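Local coordinates for plastocyanin (Adiantum capillus-veneris, PDB 1KDI), which carries electrons from the cytochrome b6-f complex to P700 of photosystem I by means of a bound copper ion, at residues A52-A57 / V77-T82. Numbering follows the deposited sequence.
Sequences ASELKA and VSTPGT
E54 reaches out from the helix and lays its carboxylate over the backbone of V77, S78 and T79. CG stands anti to the backbone N (chi1 179°) and the chain runs on extended, which carries both oxygens across to the turn. Each oxygen serves one residue. OE2 accepts two bonds from S78. The hydroxyl OG of S78 lies 2.8 Å from OE2 of E54 and meets it nearly along the C-O bond. The backbone N of S78 is 2.9 Å from the same OE2, well above the carboxylate plane, in a fairly straight bond (165°). OE1 is gripped by T79. OG1 of T79 donates to OE1 of E54 at 2.7 Å, on the syn side, where the other oxygen lies. The backbone N of T79 adds a weak bond to OE1. With donors at both oxygens, the carboxylate has little freedom to rotate.

The fold is the plastocyanin beta-sandwich. Helix 49-57 is the chain's one helix, and 77-82 leads from strand 72-75 of one sheet into strand 81-86 of the other. E54 thus ties the helix to this sheet-to-sheet connection, away from the copper site. T79 O accepts a hydrogen bond from OH of Y83 on strand 81-86.

CG1 of V77 lies beside the carboxylate, 4.0 Å from OE1 of E54. The same methyl meets CD1 of L55 at 4.2 Å, the one apolar touch between the two segments. L55 and V77 both also pack on Y83, and V77 touches V101 of strand 96-101.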
loop_
_atom_site.group_PDB
_atom_site.type_symbol
_atom_site.label_atom_id
_atom_site.label_comp_id
_atom_site.label_asym_id
_atom_site.label_seq_id
_atom_site.Cartn_x
_atom_site.Cartn_y
_atom_site.Cartn_z
ATOM N N ALA A 52 0.584 10.959 10.655
ATOM C CA ALA A 52 -0.177 11.386 9.480
ATOM C C ALA A 52 0.713 11.871 8.349
ATOM O O ALA A 52 0.461 11.449 7.202
ATOM C CB ALA A 52 -1.146 12.511 9.813
ATOM N N SER A 53 1.778 12.661 8.548
ATOM C CA SER A 53 2.670 12.977 7.452
ATOM C C SER A 53 3.368 11.810 6.828
ATOM O O SER A 53 3.600 11.792 5.622
ATOM C CB SER A 53 3.772 13.901 7.851
ATOM O OG SER A 53 3.044 15.021 8.289
ATOM N N GLU A 54 3.723 10.845 7.672
ATOM C CA GLU A 54 4.452 9.675 7.236
ATOM C C GLU A 54 3.593 8.771 6.342
ATOM O O GLU A 54 4.018 8.355 5.282
ATOM C CB GLU A 54 4.912 9.021 8.522
ATOM C CG GLU A 54 5.678 7.764 8.336
ATOM C CD GLU A 54 6.358 7.341 9.620
ATOM O OE1 GLU A 54 5.709 7.175 10.640
ATOM O OE2 GLU A 54 7.553 7.181 9.591
ATOM N N LEU A 55 2.369 8.518 6.765
ATOM C CA LEU A 55 1.370 7.742 6.059
ATOM C C LEU A 55 0.966 8.386 4.747
ATOM O O LEU A 55 0.840 7.693 3.727
ATOM C CB LEU A 55 0.201 7.581 6.998
ATOM C CG LEU A 55 0.031 6.317 7.756
ATOM C CD1 LEU A 55 1.317 5.630 8.052
ATOM C CD2 LEU A 55 -0.686 6.660 8.991
ATOM N N LYS A 56 0.821 9.729 4.732
ATOM C CA LYS A 56 0.569 10.451 3.480
ATOM C C LYS A 56 1.753 10.333 2.550
ATOM O O LYS A 56 1.556 10.001 1.393
ATOM C CB LYS A 56 0.291 11.933 3.742
ATOM C CG LYS A 56 -1.143 12.048 4.198
ATOM C CD LYS A 56 -1.517 13.514 4.255
ATOM C CE LYS A 56 -3.044 13.671 4.235
ATOM N NZ LYS A 56 -3.447 15.074 4.095
ATOM N N ALA A 57 3.001 10.552 2.962
ATOM C CA ALA A 57 4.161 10.341 2.131
ATOM C C ALA A 57 4.338 8.896 1.674
ATOM O O ALA A 57 5.034 8.606 0.713
ATOM C CB ALA A 57 5.404 10.730 2.892
ATOM N N VAL A 77 7.791 3.399 6.481
ATOM C CA VAL A 77 7.108 3.902 7.638
ATOM C C VAL A 77 8.058 3.473 8.779
ATOM O O VAL A 77 8.596 2.353 8.865
ATOM C CB VAL A 77 5.711 3.244 7.721
ATOM C CG1 VAL A 77 4.954 3.660 8.979
ATOM C CG2 VAL A 77 4.886 3.700 6.506
ATOM N N SER A 78 8.460 4.427 9.597
ATOM C CA SER A 78 9.299 4.117 10.733
ATOM C C SER A 78 8.608 4.080 12.098
ATOM O O SER A 78 9.217 3.551 13.037
ATOM C CB SER A 78 10.470 5.109 10.683
ATOM O OG SER A 78 10.126 6.476 10.525
ATOM N N THR A 79 7.356 4.545 12.245
ATOM C CA THR A 79 6.646 4.468 13.502
ATOM C C THR A 79 5.981 3.084 13.750
ATOM O O THR A 79 5.161 2.623 12.940
ATOM C CB THR A 79 5.584 5.596 13.538
ATOM O OG1 THR A 79 6.264 6.824 13.292
ATOM C CG2 THR A 79 4.826 5.645 14.849
ATOM N N PRO A 80 6.289 2.372 14.857
ATOM C CA PRO A 80 5.635 1.143 15.227
ATOM C C PRO A 80 4.136 1.225 15.318
ATOM O O PRO A 80 3.610 2.155 15.908
ATOM C CB PRO A 80 6.296 0.803 16.524
ATOM C CG PRO A 80 7.713 1.247 16.323
ATOM C CD PRO A 80 7.458 2.606 15.734
ATOM N N GLY A 81 3.410 0.251 14.798
ATOM C CA GLY A 81 1.968 0.231 14.918
ATOM C C GLY A 81 1.441 -0.577 13.755
ATOM O O GLY A 81 2.247 -1.157 13.022
ATOM N N THR A 82 0.157 -0.740 13.542
ATOM C CA THR A 82 -0.268 -1.478 12.360
ATOM C C THR A 82 -1.130 -0.488 11.588
ATOM O O THR A 82 -1.782 0.405 12.167
ATOM C CB THR A 82 -1.047 -2.783 12.739
ATOM O OG1 THR A 82 -2.162 -2.390 13.511
ATOM C CG2 THR A 82 -0.260 -3.756 13.609
#